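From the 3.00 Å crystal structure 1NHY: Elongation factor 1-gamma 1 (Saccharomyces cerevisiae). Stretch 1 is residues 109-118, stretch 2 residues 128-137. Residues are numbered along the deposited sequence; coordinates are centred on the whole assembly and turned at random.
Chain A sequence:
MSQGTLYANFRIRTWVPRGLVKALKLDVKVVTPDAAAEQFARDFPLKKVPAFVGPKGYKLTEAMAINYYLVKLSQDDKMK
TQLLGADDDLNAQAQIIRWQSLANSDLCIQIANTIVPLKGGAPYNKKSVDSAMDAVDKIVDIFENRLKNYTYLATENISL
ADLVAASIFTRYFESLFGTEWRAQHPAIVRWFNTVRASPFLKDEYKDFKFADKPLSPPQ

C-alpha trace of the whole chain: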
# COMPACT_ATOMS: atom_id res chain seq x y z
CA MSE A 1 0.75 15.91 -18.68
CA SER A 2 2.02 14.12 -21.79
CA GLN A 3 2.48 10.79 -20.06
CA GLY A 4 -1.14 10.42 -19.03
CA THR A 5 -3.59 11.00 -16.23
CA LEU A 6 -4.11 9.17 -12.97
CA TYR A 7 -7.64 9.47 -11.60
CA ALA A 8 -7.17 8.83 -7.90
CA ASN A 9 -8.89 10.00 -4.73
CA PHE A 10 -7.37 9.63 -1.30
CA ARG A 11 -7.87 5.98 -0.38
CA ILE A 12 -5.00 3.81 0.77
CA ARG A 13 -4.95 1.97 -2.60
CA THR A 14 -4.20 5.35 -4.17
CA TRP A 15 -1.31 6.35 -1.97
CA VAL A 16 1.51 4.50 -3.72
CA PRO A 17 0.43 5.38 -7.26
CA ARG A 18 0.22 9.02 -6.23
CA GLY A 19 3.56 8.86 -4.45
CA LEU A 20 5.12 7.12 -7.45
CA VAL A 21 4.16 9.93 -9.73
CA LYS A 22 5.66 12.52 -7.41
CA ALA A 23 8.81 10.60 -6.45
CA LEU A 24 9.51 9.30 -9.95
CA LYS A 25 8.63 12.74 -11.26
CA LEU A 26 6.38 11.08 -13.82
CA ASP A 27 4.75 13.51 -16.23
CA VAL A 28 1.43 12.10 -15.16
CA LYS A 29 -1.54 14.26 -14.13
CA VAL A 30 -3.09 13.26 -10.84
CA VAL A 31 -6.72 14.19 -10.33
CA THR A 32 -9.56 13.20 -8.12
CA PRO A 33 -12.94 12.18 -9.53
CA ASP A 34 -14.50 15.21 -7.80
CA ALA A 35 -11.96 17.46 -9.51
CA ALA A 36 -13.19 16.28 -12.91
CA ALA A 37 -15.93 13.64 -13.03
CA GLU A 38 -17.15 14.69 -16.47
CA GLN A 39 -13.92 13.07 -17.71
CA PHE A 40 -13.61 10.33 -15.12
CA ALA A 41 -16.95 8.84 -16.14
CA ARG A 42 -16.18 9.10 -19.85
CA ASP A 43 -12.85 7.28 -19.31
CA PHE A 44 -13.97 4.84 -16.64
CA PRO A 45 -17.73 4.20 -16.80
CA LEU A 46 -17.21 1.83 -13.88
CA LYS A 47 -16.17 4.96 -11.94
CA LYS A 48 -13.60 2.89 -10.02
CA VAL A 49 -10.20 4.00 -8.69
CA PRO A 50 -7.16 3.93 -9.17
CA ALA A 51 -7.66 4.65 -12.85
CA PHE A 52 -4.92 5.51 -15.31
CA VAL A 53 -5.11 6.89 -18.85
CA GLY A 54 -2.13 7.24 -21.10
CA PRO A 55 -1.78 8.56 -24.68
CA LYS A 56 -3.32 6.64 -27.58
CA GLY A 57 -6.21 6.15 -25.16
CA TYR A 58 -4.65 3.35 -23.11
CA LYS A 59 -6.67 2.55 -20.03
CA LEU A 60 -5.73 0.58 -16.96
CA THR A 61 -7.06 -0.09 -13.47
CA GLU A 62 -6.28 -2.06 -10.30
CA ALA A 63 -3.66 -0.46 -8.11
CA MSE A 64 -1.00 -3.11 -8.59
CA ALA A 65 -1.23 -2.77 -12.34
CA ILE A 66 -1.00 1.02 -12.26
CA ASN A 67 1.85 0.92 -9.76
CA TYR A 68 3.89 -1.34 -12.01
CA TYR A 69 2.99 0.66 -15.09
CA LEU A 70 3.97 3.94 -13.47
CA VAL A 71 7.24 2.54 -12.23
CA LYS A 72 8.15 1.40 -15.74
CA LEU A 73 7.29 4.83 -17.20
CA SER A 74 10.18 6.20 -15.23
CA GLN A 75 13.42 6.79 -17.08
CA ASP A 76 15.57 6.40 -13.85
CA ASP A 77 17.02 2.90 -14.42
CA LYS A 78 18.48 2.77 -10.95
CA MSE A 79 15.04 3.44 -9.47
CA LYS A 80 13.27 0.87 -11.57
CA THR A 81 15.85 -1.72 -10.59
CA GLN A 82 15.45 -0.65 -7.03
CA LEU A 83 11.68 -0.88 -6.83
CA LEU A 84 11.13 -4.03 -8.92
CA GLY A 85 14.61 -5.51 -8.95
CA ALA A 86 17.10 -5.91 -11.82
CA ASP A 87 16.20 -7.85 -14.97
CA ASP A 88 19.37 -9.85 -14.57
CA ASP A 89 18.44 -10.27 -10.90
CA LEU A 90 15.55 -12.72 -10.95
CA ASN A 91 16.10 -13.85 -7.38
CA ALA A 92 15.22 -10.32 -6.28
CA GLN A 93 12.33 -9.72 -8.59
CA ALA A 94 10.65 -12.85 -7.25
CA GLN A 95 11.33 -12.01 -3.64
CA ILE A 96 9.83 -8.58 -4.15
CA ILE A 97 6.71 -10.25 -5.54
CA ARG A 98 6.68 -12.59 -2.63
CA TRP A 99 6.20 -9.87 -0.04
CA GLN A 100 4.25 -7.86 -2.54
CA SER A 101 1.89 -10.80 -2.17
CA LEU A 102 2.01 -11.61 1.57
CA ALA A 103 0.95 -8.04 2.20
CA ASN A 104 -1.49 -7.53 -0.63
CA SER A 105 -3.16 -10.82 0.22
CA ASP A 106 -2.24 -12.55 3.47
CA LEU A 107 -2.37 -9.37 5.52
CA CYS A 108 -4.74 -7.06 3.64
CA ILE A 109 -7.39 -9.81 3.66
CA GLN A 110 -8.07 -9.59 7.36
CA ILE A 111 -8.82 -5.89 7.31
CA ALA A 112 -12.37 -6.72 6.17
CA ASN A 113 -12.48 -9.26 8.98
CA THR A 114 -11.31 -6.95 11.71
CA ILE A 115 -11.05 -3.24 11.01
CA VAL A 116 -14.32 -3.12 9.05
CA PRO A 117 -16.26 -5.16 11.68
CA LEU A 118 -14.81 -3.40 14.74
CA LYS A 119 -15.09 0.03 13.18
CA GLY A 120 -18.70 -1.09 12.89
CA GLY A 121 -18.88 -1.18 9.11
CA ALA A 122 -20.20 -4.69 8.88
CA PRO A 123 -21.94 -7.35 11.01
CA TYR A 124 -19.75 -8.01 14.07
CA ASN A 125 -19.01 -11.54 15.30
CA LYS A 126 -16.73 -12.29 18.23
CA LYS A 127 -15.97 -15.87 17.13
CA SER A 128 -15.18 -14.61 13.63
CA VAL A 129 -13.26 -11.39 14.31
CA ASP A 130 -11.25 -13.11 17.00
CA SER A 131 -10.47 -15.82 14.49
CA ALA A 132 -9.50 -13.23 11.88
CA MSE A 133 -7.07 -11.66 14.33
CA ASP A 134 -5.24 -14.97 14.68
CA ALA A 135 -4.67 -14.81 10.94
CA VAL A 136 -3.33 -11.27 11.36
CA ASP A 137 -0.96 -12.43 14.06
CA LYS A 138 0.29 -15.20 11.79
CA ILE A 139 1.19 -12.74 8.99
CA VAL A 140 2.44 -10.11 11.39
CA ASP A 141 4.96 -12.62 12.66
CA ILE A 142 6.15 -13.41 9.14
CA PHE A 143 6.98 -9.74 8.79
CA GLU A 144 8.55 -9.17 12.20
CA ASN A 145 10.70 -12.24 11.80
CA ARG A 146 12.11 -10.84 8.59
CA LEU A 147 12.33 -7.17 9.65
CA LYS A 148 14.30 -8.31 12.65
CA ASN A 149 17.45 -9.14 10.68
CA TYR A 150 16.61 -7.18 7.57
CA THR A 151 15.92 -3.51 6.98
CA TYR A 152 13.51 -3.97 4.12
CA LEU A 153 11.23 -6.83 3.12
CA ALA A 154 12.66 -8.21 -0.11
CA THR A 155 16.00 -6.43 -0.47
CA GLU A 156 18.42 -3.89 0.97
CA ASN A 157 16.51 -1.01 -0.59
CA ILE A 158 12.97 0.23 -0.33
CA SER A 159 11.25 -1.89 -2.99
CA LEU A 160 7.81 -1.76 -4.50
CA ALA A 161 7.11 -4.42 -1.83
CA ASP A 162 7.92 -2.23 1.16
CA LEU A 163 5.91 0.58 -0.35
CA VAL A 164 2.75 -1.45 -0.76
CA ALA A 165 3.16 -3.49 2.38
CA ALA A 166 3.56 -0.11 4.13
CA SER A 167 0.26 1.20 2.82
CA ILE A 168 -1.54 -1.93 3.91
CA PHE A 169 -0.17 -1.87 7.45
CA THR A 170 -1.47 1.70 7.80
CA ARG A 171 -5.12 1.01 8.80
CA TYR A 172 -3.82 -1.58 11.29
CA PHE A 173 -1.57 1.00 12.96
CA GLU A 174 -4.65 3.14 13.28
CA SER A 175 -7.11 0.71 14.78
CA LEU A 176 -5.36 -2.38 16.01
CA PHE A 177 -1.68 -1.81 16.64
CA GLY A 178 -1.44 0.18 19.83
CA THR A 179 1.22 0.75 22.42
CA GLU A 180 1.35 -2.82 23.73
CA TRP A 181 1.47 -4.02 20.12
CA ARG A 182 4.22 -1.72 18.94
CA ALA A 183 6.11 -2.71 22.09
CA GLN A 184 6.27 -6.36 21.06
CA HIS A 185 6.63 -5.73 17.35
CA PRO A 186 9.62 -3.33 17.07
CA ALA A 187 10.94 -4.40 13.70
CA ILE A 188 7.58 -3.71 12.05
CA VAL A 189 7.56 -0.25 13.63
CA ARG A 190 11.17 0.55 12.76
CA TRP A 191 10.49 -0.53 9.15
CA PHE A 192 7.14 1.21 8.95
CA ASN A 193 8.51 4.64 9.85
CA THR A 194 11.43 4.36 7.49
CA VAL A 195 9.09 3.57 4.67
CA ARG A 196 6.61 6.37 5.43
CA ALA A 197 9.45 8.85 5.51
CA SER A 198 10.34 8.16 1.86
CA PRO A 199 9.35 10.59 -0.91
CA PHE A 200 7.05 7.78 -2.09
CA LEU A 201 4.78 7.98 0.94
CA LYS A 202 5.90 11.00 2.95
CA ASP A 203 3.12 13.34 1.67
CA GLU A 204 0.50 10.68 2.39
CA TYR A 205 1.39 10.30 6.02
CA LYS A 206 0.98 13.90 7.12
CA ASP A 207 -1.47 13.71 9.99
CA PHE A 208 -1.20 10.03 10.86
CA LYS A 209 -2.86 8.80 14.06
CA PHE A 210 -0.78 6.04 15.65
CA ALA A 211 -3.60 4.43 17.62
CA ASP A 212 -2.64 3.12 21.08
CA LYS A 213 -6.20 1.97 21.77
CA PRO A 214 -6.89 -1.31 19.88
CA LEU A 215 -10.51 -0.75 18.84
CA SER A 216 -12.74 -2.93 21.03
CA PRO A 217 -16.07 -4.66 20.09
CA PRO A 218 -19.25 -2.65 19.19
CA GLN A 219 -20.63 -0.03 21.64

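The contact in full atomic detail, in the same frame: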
# COMPACT_ATOMS: atom_id res chain seq x y z
N ILE A 109 -6.14 -9.06 3.59
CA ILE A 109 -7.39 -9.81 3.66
C ILE A 109 -8.15 -9.56 4.94
O ILE A 109 -9.33 -9.20 4.91
CB ILE A 109 -7.17 -11.32 3.60
CG1 ILE A 109 -6.48 -11.71 2.30
CG2 ILE A 109 -8.51 -12.01 3.69
CD1 ILE A 109 -7.16 -11.15 1.08
N GLN A 110 -7.47 -9.75 6.05
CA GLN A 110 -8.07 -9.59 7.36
C GLN A 110 -8.66 -8.24 7.70
O GLN A 110 -9.48 -8.14 8.61
CB GLN A 110 -7.07 -10.02 8.43
CG GLN A 110 -6.55 -11.40 8.14
CD GLN A 110 -7.67 -12.34 7.76
OE1 GLN A 110 -7.48 -13.28 7.00
NE2 GLN A 110 -8.85 -12.09 8.29
N ILE A 111 -8.25 -7.19 7.01
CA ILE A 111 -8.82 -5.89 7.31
C ILE A 111 -10.36 -5.99 7.31
O ILE A 111 -11.02 -5.54 8.25
CB ILE A 111 -8.38 -4.85 6.30
CG1 ILE A 111 -6.88 -4.59 6.45
CG2 ILE A 111 -9.17 -3.57 6.50
CD1 ILE A 111 -6.34 -3.65 5.39
N ALA A 112 -10.92 -6.59 6.27
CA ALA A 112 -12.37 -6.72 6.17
C ALA A 112 -12.92 -7.74 7.16
O ALA A 112 -14.11 -8.04 7.18
CB ALA A 112 -12.75 -7.13 4.75
N ASN A 113 -12.05 -8.28 7.99
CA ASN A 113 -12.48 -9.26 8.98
C ASN A 113 -12.17 -8.76 10.36
O ASN A 113 -12.38 -9.46 11.34
CB ASN A 113 -11.80 -10.60 8.75
CG ASN A 113 -12.42 -11.36 7.62
OD1 ASN A 113 -12.05 -12.50 7.34
ND2 ASN A 113 -13.40 -10.74 6.97
N THR A 114 -11.65 -7.54 10.43
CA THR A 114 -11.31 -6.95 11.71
C THR A 114 -11.63 -5.47 11.69
O THR A 114 -12.63 -5.05 12.25
CB THR A 114 -9.83 -7.15 12.02
OG1 THR A 114 -9.04 -6.44 11.06
CG2 THR A 114 -9.46 -8.62 11.96
N ILE A 115 -10.79 -4.67 11.04
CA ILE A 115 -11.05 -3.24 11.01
C ILE A 115 -12.50 -2.95 10.65
O ILE A 115 -13.22 -2.36 11.44
CB ILE A 115 -10.10 -2.49 10.03
CG1 ILE A 115 -8.72 -2.32 10.67
CG2 ILE A 115 -10.70 -1.12 9.64
CD1 ILE A 115 -8.01 -3.62 10.96
N VAL A 116 -12.94 -3.38 9.47
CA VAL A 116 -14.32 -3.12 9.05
C VAL A 116 -15.35 -3.49 10.13
O VAL A 116 -16.18 -2.66 10.49
CB VAL A 116 -14.67 -3.89 7.75
CG1 VAL A 116 -16.00 -3.39 7.20
CG2 VAL A 116 -13.56 -3.73 6.72
N PRO A 117 -15.31 -4.73 10.64
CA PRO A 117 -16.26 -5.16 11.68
C PRO A 117 -16.18 -4.26 12.92
O PRO A 117 -17.17 -3.62 13.30
CB PRO A 117 -15.82 -6.59 11.98
CG PRO A 117 -15.28 -7.05 10.67
CD PRO A 117 -14.46 -5.87 10.24
N LEU A 118 -15.01 -4.22 13.55
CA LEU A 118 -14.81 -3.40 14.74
C LEU A 118 -15.26 -1.98 14.49
O LEU A 118 -16.10 -1.46 15.22
CB LEU A 118 -13.34 -3.38 15.13
CG LEU A 118 -12.82 -4.72 15.60
CD1 LEU A 118 -11.33 -4.61 15.89
CD2 LEU A 118 -13.58 -5.16 16.83
N SER A 128 -15.80 -14.93 14.90
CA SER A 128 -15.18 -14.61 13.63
C SER A 128 -13.99 -13.66 13.78
O SER A 128 -12.84 -14.06 13.58
CB SER A 128 -16.21 -13.98 12.70
OG SER A 128 -15.57 -13.39 11.59
N VAL A 129 -14.28 -12.41 14.12
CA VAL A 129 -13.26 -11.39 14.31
C VAL A 129 -12.07 -11.89 15.11
O VAL A 129 -10.92 -11.62 14.76
CB VAL A 129 -13.84 -10.17 15.03
CG1 VAL A 129 -12.73 -9.17 15.32
CG2 VAL A 129 -14.92 -9.53 14.17
N ASP A 130 -12.34 -12.60 16.19
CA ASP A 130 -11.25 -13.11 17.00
C ASP A 130 -10.46 -14.13 16.22
O ASP A 130 -9.26 -14.30 16.43
CB ASP A 130 -11.77 -13.72 18.29
CG ASP A 130 -11.93 -12.68 19.39
OD1 ASP A 130 -12.68 -11.70 19.18
OD2 ASP A 130 -11.30 -12.84 20.46
N SER A 131 -11.13 -14.82 15.30
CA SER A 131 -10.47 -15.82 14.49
C SER A 131 -9.69 -15.14 13.36
O SER A 131 -8.67 -15.64 12.91
CB SER A 131 -11.50 -16.81 13.92
OG SER A 131 -10.97 -18.12 13.84
N ALA A 132 -10.17 -13.98 12.93
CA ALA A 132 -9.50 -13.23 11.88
C ALA A 132 -8.19 -12.70 12.45
O ALA A 132 -7.15 -12.76 11.80
CB ALA A 132 -10.37 -12.07 11.40
N MSE A 133 -8.25 -12.19 13.67
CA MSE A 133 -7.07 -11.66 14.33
C MSE A 133 -5.92 -12.65 14.36
O MSE A 133 -4.76 -12.27 14.18
CB MSE A 133 -7.40 -11.24 15.75
CG MSE A 133 -8.05 -9.88 15.87
SE MSE A 133 -6.92 -8.48 15.26
CE MSE A 133 -5.54 -8.50 16.65
N ASP A 134 -6.25 -13.91 14.62
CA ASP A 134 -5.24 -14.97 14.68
C ASP A 134 -4.48 -15.04 13.36
O ASP A 134 -3.27 -15.29 13.33
CB ASP A 134 -5.91 -16.31 14.95
CG ASP A 134 -6.73 -16.30 16.22
OD1 ASP A 134 -6.13 -16.17 17.32
OD2 ASP A 134 -7.97 -16.41 16.12
N ALA A 135 -5.23 -14.83 12.28
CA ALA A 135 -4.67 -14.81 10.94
C ALA A 135 -3.67 -13.66 10.92
O ALA A 135 -2.49 -13.86 10.61
CB ALA A 135 -5.77 -14.56 9.92
N VAL A 136 -4.15 -12.47 11.29
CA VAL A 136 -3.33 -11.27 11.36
C VAL A 136 -2.05 -11.54 12.12
O VAL A 136 -0.96 -11.21 11.66
CB VAL A 136 -4.09 -10.12 12.05
CG1 VAL A 136 -3.20 -8.91 12.19
CG2 VAL A 136 -5.32 -9.75 11.24
N ASP A 137 -2.16 -12.15 13.29
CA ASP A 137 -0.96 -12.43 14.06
C ASP A 137 -0.02 -13.35 13.32
O ASP A 137 1.19 -13.23 13.45
CB ASP A 137 -1.32 -13.06 15.39
CG ASP A 137 -2.05 -12.09 16.29
OD1 ASP A 137 -1.49 -11.01 16.56
OD2 ASP A 137 -3.18 -12.41 16.72

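Residues 128-137 form an unbroken segment of a helix that packs against the segment from Gln-110 to Thr-114 and against Pro-117 and Leu-118 of the helix at 115-118. No hydrogen bond crosses between the two stretches; the contact rests on van der Waals packing and buries 384 Å², counting both sides.

Ser-128 scarcely takes part, and the interface effectively begins with Val-129, which gives up more surface than any other residue of the pair. Its two methyl groups meet the helical part of stretch 1: CG2 lies 3.8 Å from CB of Pro-117, and CG1 lies 4.4 Å from CD2 of Leu-118, a looser approach. Leu-118 reaches it although its CA-to-CB bond points sideways, because the end of the side chain comes nearer. The backbone of Val-129 is also close, with its CA 3.6 Å from O of Asn-113. Asp-130 and Ser-131 follow on the helical turn without touching stretch 1.

Ala-132 points toward stretch 1 and lies at the centre of the packing. Its CB is 3.3 Å from O of Asn-113, 3.4 Å from CB of the same residue, 3.5 Å from NE2 of Gln-110 and 3.6 Å from CG2 of Thr-114. The backbones run close here: CA of Ala-132 and CA of Asn-113 are 5.7 Å apart, and CA of Val-129 and CA of Thr-114 are 5.5 Å apart.

Several of these partners are tied to one another within stretch 1. Thr-114 OG1 donates to Gln-110 O at 3.0 Å, so its hydroxyl is engaged locally while CG2 faces the helix. Gln-110 NE2 makes a weak hydrogen bond to Asn-113 OD1 at 3.4 Å, linking two side chains that both border Ala-132.

Met-133, a selenomethionine, has its CA-to-CB bond directed away, yet its SE atom comes within 4.2 Å of CG2 of Thr-114. Its backbone N is 4.1 Å from the same methyl and is already used within the helix, donating to Val-129 O at 2.9 Å. Asp-134 stays out of reach.

One turn beyond Ala-132, Ala-135 also points toward stretch 1, and its CB sits 3.6 Å from OE1 of Gln-110. Val-136 completes the contact: its CG2 presses against CB of Gln-110 at 3.3 Å and lies 4.4 Å from CG2 of Thr-114. Gln-110 therefore spans the end of the interface, touching Ala-132, Ala-135 and Val-136, before Asp-137 passes out of range.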